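Local structure of low temperature requirement C protein (Listeria monocytogenes, 1Y9I) at residues K13-L18 with H54-R59; I105-V108 with G113-N116; A129-H134 with T141-I146. The protein probably acts as a phosphatidylglycerophosphatase of the PgpA family, a largely helical tetrameric protein that binds calcium and magnesium ions close together. All coordinates share one frame; numbering follows the deposited sequence.

Interaction 1: residues K13-L18 with H54-R59; sequences KARSWL and HVLRKR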
# COMPACT_ATOMS: atom_id res chain seq x y z
N LYS A 13 -4.73 20.42 16.52
CA LYS A 13 -4.99 19.30 17.41
C LYS A 13 -3.97 18.18 17.26
O LYS A 13 -3.57 17.57 18.25
CB LYS A 13 -6.40 18.74 17.17
CG LYS A 13 -6.76 17.53 18.01
CD LYS A 13 -6.74 17.85 19.50
CE LYS A 13 -7.09 16.62 20.32
NZ LYS A 13 -7.10 16.89 21.79
N ALA A 14 -3.55 17.91 16.03
CA ALA A 14 -2.56 16.86 15.78
C ALA A 14 -1.27 17.17 16.52
O ALA A 14 -0.72 16.31 17.21
CB ALA A 14 -2.29 16.75 14.28
N ARG A 15 -0.78 18.39 16.37
CA ARG A 15 0.45 18.81 17.02
C ARG A 15 0.38 18.79 18.55
O ARG A 15 1.26 18.24 19.21
CB ARG A 15 0.84 20.21 16.55
CG ARG A 15 1.26 20.29 15.08
CD ARG A 15 1.49 21.74 14.67
NE ARG A 15 2.01 21.89 13.31
CZ ARG A 15 3.26 21.64 12.95
NH1 ARG A 15 4.14 21.23 13.86
NH2 ARG A 15 3.64 21.80 11.69
N SER A 16 -0.68 19.37 19.11
CA SER A 16 -0.83 19.41 20.56
C SER A 16 -1.05 18.03 21.17
O SER A 16 -0.61 17.77 22.30
CB SER A 16 -1.98 20.34 20.95
OG SER A 16 -3.22 19.89 20.44
N TRP A 17 -1.73 17.14 20.45
CA TRP A 17 -1.98 15.81 20.99
C TRP A 17 -0.69 15.01 21.04
O TRP A 17 -0.46 14.26 21.99
CB TRP A 17 -3.03 15.07 20.15
CG TRP A 17 -3.94 14.21 21.00
CD1 TRP A 17 -3.85 14.01 22.35
CD2 TRP A 17 -5.07 13.45 20.56
NE1 TRP A 17 -4.85 13.19 22.78
CE2 TRP A 17 -5.62 12.83 21.70
CE3 TRP A 17 -5.68 13.25 19.32
CZ2 TRP A 17 -6.75 12.00 21.64
CZ3 TRP A 17 -6.80 12.43 19.25
CH2 TRP A 17 -7.33 11.82 20.41
N LEU A 18 0.16 15.15 20.02
CA LEU A 18 1.44 14.45 20.01
C LEU A 18 2.22 14.88 21.26
O LEU A 18 2.71 14.04 22.01
CB LEU A 18 2.24 14.82 18.76
CG LEU A 18 1.98 14.04 17.47
CD1 LEU A 18 2.69 14.71 16.30
CD2 LEU A 18 2.47 12.60 17.64
N HIS A 54 7.56 19.93 8.06
CA HIS A 54 6.90 19.82 6.76
C HIS A 54 5.96 18.63 6.68
O HIS A 54 4.89 18.71 6.08
CB HIS A 54 7.93 19.73 5.63
CG HIS A 54 8.46 21.05 5.18
ND1 HIS A 54 9.76 21.45 5.40
CD2 HIS A 54 7.87 22.07 4.51
CE1 HIS A 54 9.95 22.65 4.87
NE2 HIS A 54 8.81 23.05 4.33
N VAL A 55 6.36 17.51 7.28
CA VAL A 55 5.53 16.32 7.28
C VAL A 55 4.24 16.56 8.08
O VAL A 55 3.14 16.21 7.63
CB VAL A 55 6.29 15.11 7.88
CG1 VAL A 55 5.36 13.91 8.03
CG2 VAL A 55 7.46 14.73 6.96
N LEU A 56 4.38 17.18 9.24
CA LEU A 56 3.22 17.45 10.09
C LEU A 56 2.23 18.44 9.48
O LEU A 56 1.11 18.56 9.97
CB LEU A 56 3.68 17.93 11.47
CG LEU A 56 4.42 16.88 12.30
CD1 LEU A 56 4.87 17.48 13.62
CD2 LEU A 56 3.51 15.69 12.56
N ARG A 57 2.63 19.14 8.42
CA ARG A 57 1.72 20.08 7.77
C ARG A 57 0.83 19.37 6.76
O ARG A 57 -0.09 19.97 6.21
CB ARG A 57 2.51 21.18 7.04
CG ARG A 57 3.34 22.07 7.96
CD ARG A 57 3.77 23.34 7.24
NE ARG A 57 4.70 24.13 8.05
CZ ARG A 57 6.02 23.99 8.03
NH1 ARG A 57 6.58 23.08 7.24
NH2 ARG A 57 6.77 24.74 8.82
N LYS A 58 1.11 18.09 6.52
CA LYS A 58 0.33 17.30 5.57
C LYS A 58 -0.98 16.83 6.19
O LYS A 58 -0.99 16.20 7.24
CB LYS A 58 1.13 16.08 5.10
CG LYS A 58 2.35 16.41 4.26
CD LYS A 58 1.96 16.95 2.90
CE LYS A 58 3.18 17.14 2.02
NZ LYS A 58 2.81 17.52 0.63
N ARG A 59 -2.09 17.13 5.52
CA ARG A 59 -3.40 16.73 5.99
C ARG A 59 -3.47 15.21 6.18
O ARG A 59 -4.04 14.73 7.16
CB ARG A 59 -4.48 17.18 4.99
CG ARG A 59 -5.90 17.12 5.53
CD ARG A 59 -6.91 17.47 4.45
NE ARG A 59 -8.25 17.65 5.00
CZ ARG A 59 -8.64 18.71 5.69
NH1 ARG A 59 -7.79 19.71 5.92
NH2 ARG A 59 -9.88 18.79 6.16

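Interaction 2: residues I105-V108 with G113-N116; sequences IVNV and GFTN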
# COMPACT_ATOMS: atom_id res chain seq x y z
N ILE A 105 1.33 7.52 6.48
CA ILE A 105 2.14 8.69 6.80
C ILE A 105 3.41 8.59 5.97
O ILE A 105 3.83 9.56 5.34
CB ILE A 105 2.52 8.72 8.30
CG1 ILE A 105 1.26 8.98 9.14
CG2 ILE A 105 3.58 9.78 8.56
CD1 ILE A 105 1.51 8.91 10.65
N VAL A 106 4.01 7.41 5.95
CA VAL A 106 5.22 7.20 5.16
C VAL A 106 4.98 7.52 3.69
O VAL A 106 5.79 8.18 3.03
CB VAL A 106 5.70 5.74 5.25
CG1 VAL A 106 6.93 5.54 4.37
CG2 VAL A 106 6.01 5.38 6.69
N ASN A 107 3.86 7.03 3.17
CA ASN A 107 3.52 7.22 1.76
C ASN A 107 3.45 8.65 1.26
O ASN A 107 3.58 8.87 0.06
CB ASN A 107 2.21 6.51 1.45
CG ASN A 107 2.44 5.11 0.91
OD1 ASN A 107 1.68 4.19 1.20
ND2 ASN A 107 3.49 4.96 0.12
N VAL A 108 3.26 9.61 2.16
CA VAL A 108 3.19 11.00 1.74
C VAL A 108 4.46 11.41 0.99
O VAL A 108 4.45 12.34 0.18
CB VAL A 108 2.96 11.95 2.94
CG1 VAL A 108 2.88 13.38 2.46
CG2 VAL A 108 1.67 11.58 3.64
N GLY A 113 10.69 5.56 1.67
CA GLY A 113 10.68 5.68 3.12
C GLY A 113 10.30 4.36 3.79
O GLY A 113 10.45 4.22 5.01
N PHE A 114 9.84 3.40 2.99
CA PHE A 114 9.42 2.08 3.50
C PHE A 114 10.43 1.38 4.40
O PHE A 114 10.11 0.99 5.51
CB PHE A 114 9.07 1.13 2.34
CG PHE A 114 7.80 1.47 1.59
CD1 PHE A 114 6.96 2.50 2.01
CD2 PHE A 114 7.45 0.73 0.46
CE1 PHE A 114 5.78 2.79 1.31
CE2 PHE A 114 6.27 1.01 -0.24
CZ PHE A 114 5.43 2.05 0.19
N THR A 115 11.66 1.19 3.91
CA THR A 115 12.65 0.49 4.71
C THR A 115 13.03 1.19 6.02
O THR A 115 13.24 0.54 7.03
CB THR A 115 13.91 0.15 3.86
OG1 THR A 115 14.37 1.33 3.18
CG2 THR A 115 13.57 -0.91 2.82
N ASN A 116 13.11 2.52 6.01
CA ASN A 116 13.45 3.23 7.24
C ASN A 116 12.35 3.08 8.28
O ASN A 116 12.61 3.07 9.48
CB ASN A 116 13.72 4.71 6.97
CG ASN A 116 15.16 4.97 6.58
OD1 ASN A 116 16.04 4.15 6.85
ND2 ASN A 116 15.42 6.12 5.96

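Interaction 3: residues A129-H134 with T141-I146; sequences AKLNEH and TFLDDI. With MG (magnesium ion), chain F.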
# COMPACT_ATOMS: atom_id res chain seq x y z
N ALA A 129 11.92 4.23 22.37
CA ALA A 129 12.14 3.32 23.48
C ALA A 129 11.18 3.66 24.62
O ALA A 129 10.67 2.78 25.31
CB ALA A 129 13.59 3.42 23.96
N LYS A 130 10.93 4.95 24.81
CA LYS A 130 10.03 5.42 25.86
C LYS A 130 8.57 5.06 25.59
O LYS A 130 7.77 4.93 26.51
CB LYS A 130 10.18 6.93 26.05
CG LYS A 130 11.59 7.37 26.40
CD LYS A 130 11.69 8.88 26.59
CE LYS A 130 10.93 9.35 27.83
NZ LYS A 130 10.99 10.83 27.99
N LEU A 131 8.23 4.89 24.31
CA LEU A 131 6.87 4.54 23.93
C LEU A 131 6.68 3.02 23.94
O LEU A 131 5.56 2.53 23.75
CB LEU A 131 6.56 5.08 22.53
CG LEU A 131 6.51 6.59 22.35
CD1 LEU A 131 6.32 6.93 20.87
CD2 LEU A 131 5.38 7.17 23.18
N ASN A 132 7.77 2.29 24.15
CA ASN A 132 7.74 0.83 24.14
C ASN A 132 7.95 0.20 25.52
O ASN A 132 8.55 -0.87 25.62
CB ASN A 132 8.82 0.33 23.17
CG ASN A 132 8.70 -1.15 22.87
OD1 ASN A 132 7.68 -1.62 22.36
ND2 ASN A 132 9.76 -1.90 23.17
N GLU A 133 7.46 0.85 26.56
CA GLU A 133 7.62 0.31 27.91
C GLU A 133 6.58 -0.73 28.31
O GLU A 133 6.89 -1.65 29.07
CB GLU A 133 7.63 1.45 28.93
CG GLU A 133 8.86 2.34 28.84
CD GLU A 133 8.91 3.36 29.96
OE1 GLU A 133 8.83 2.95 31.14
OE2 GLU A 133 9.04 4.56 29.66
N HIS A 134 5.36 -0.58 27.81
CA HIS A 134 4.27 -1.52 28.14
C HIS A 134 4.12 -1.70 29.65
O HIS A 134 4.08 -2.82 30.14
CB HIS A 134 4.53 -2.88 27.49
CG HIS A 134 4.46 -2.88 26.00
ND1 HIS A 134 5.33 -2.16 25.21
CD2 HIS A 134 3.61 -3.50 25.15
CE1 HIS A 134 5.03 -2.34 23.94
NE2 HIS A 134 3.99 -3.16 23.87
N THR A 141 0.21 1.74 21.22
CA THR A 141 0.11 0.80 20.12
C THR A 141 0.13 1.51 18.76
O THR A 141 0.80 1.07 17.83
CB THR A 141 -1.17 -0.03 20.26
OG1 THR A 141 -1.08 -0.79 21.48
CG2 THR A 141 -1.34 -0.98 19.08
N PHE A 142 -0.60 2.61 18.65
CA PHE A 142 -0.64 3.36 17.39
C PHE A 142 0.42 4.45 17.33
O PHE A 142 0.99 4.71 16.26
CB PHE A 142 -2.02 3.98 17.20
CG PHE A 142 -3.05 3.01 16.76
CD1 PHE A 142 -3.29 2.81 15.41
CD2 PHE A 142 -3.76 2.26 17.69
CE1 PHE A 142 -4.22 1.86 14.98
CE2 PHE A 142 -4.69 1.30 17.28
CZ PHE A 142 -4.92 1.10 15.92
N LEU A 143 0.68 5.09 18.46
CA LEU A 143 1.66 6.17 18.48
C LEU A 143 3.09 5.76 18.13
O LEU A 143 3.81 6.55 17.50
CB LEU A 143 1.64 6.87 19.84
CG LEU A 143 2.56 8.09 19.94
CD1 LEU A 143 2.24 9.08 18.82
CD2 LEU A 143 2.40 8.76 21.30
N ASP A 144 3.52 4.56 18.53
CA ASP A 144 4.89 4.17 18.19
C ASP A 144 5.08 4.12 16.67
O ASP A 144 6.10 4.60 16.16
CB ASP A 144 5.30 2.84 18.84
CG ASP A 144 4.29 1.73 18.66
OD1 ASP A 144 3.47 1.78 17.72
OD2 ASP A 144 4.32 0.78 19.47
N ASP A 145 4.10 3.56 15.95
CA ASP A 145 4.17 3.48 14.49
C ASP A 145 4.10 4.88 13.89
O ASP A 145 4.80 5.19 12.92
CB ASP A 145 2.99 2.68 13.93
CG ASP A 145 2.94 1.27 14.46
OD1 ASP A 145 3.77 0.45 14.02
OD2 ASP A 145 2.07 1.00 15.31
N ILE A 146 3.23 5.72 14.45
CA ILE A 146 3.07 7.08 13.96
C ILE A 146 4.38 7.87 14.03
O ILE A 146 4.77 8.53 13.06
CB ILE A 146 1.97 7.83 14.78
CG1 ILE A 146 0.59 7.29 14.39
CG2 ILE A 146 2.07 9.32 14.55
CD1 ILE A 146 -0.56 7.81 15.26
MG MG F . 2.17 -0.23 17.07
O HOH W 1 6.94 -0.43 20.33
O HOH W 2 2.78 -1.08 18.74
O HOH W 3 3.80 -0.99 16.02

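Interaction 1: residues K13-L18 with H54-R59
The guanidinium of Arg15 is held from several sides: NH1 forms a salt bridge to Glu53 OE1 and NE another to Glu11 OE2, while Leu56 covers one of its faces. Leu56 CB stands 3.7 Å above the guanidinium plane, displaced toward the rim, and Arg15 NH1 comes within 3.8 Å of Leu56 CD1. At the edge, near the plane, Arg15 NH2 meets Arg57 CG at 3.8 Å. The aliphatic chain of Arg15, stretched from CG to NE (chi2 174°, chi3 175°), carries the charged group from helix 9-20 across to the end of helix 45-56. The two guanidinium planes are inclined by 58°, and Arg15 NH2 lies 4.4 Å from Arg57 NE, a proximity of like charges that the glutamates probably offset. Deeper in, Leu18 and Leu56 reach toward each other tip to tip, with Leu18 CD1 4.0 Å from Leu56 CD2. Helix 143-160 adjoins this pair, Leu143 touching Leu18 and Ile150 touching Leu56. The contact is thus amphipathic interhelical packing: leucines join the two helices on the buried side, and an arginine anchored by two acidic residues lies over Leu56 toward the surface.

Interaction 2: residues I105-V108 with G113-N116
Val106 and Gly113 bring their CA atoms within 6.0 Å of each other where the chain leaves helix 97-106 and turns into helix 114-123, with four residues between the two segments. The Val106 side chain points at the opposite segment, and its CG1 methyl rests on the peptide of Gly113, 3.6 Å from Gly113 C and 3.8 Å from Gly113 O. A chi1 of 177° places CG1 opposite the valine's own backbone N and directs this methyl, rather than CG2, into the contact. Glycine has no side chain to interpose, and the methyl therefore packs directly against main-chain atoms. The same CG1 also reaches Phe114 CD1 at 3.8 Å, arriving at the ring's edge close to its plane.

Asn107 approaches farther along that edge. Its ND2 is 3.4 Å from Phe114 CE1 and 3.5 Å from Phe114 CZ, and the amide is turned 72° from the ring. Because the nitrogen lies near the ring plane and not over a face, the geometry is that of an amide against an aromatic edge and does not support an amino-aromatic hydrogen bond. Phe114 has a chi2 of -6°, which lays the ring nearly in the plane of CA, CB and CG and extends the CD1-CE1 side toward Val106 and Asn107.

Other subunits adjoin the site: Phe114 packs on Leu103 of the fourth subunit, and Asn107 on Asn107 of the third. The turn between the helices is consequently closed by van der Waals contact, with one methyl serving both a peptide and an aromatic edge beside the tetramer interfaces.

Interaction 3: residues A129-H134 with T141-I146
Asp144 faces two very different environments: its CA lies 4.1 Å from Leu131 CD1, whereas its carboxylate is a magnesium ligand. Leu131 also packs on Leu143, their side chains crossing at about a right angle with Leu131 CD2 3.9 Å from Leu143 CD2. This apolar pair joins the segment after helix 127-130 to the N-terminal part of helix 143-160.

On the metal side, Asp144 OD1 binds magnesium at 2.5 Å, longer than the 2.0 Å from Thr141 O and the 2.1 Å from Asp145 OD2. Asp98 and waters 2 and 3 raise the ligand count to six. Thr141 O stands nearly opposite water 3 (161° at the metal) and Asp145 OD2 nearly opposite water 2 (163°), consistent with a distorted octahedron. Asp144 CG sits between its backbone N and carbonyl carbon, which turns the carboxylate back beside Asp145 N. There OD1 accepts a weak bond from Asp145 N, while OD2 accepts a hydrogen bond from water 2 at 2.5 Å. The non-metal oxygen thus steadies a metal-bound water. Water 1 lies between Asn132 OD1 and Asp144 OD2, at 2.5 and 3.0 Å, and links the two segments, although its competing acceptors leave the proton arrangement uncertain.

Second-shell support comes from helix 59-76, where Asp72 accepts hydrogen bonds from Phe142 N and Leu143 N. Neighbouring Asp98 is shared with the calcium site, making the centre binuclear. The leucine packing therefore borders a segment whose carbonyl and carboxylates converge on magnesium, with waters filling two of its coordination positions.

All three contacts meet around helix 143-160. Interaction 1 touches it through Leu18 and Leu143, which belongs to interaction 3, while Ile105 of interaction 2 packs on Ile146, also of interaction 3. Interactions 1 and 2 meet through Lys58 and Val108. The three centres lie 16 to 17 Å from one another, and interaction 3 sits across the chain's centre from both others. Interaction 1 is partly buried and joins helices distant in sequence, with charged groups outermost. Interactions 2 and 3 are buried and span short connections; the former is held by van der Waals contact, with one amide at a ring edge, and borders other subunits, the latter combines leucine packing with metal coordination and water, away from other chains.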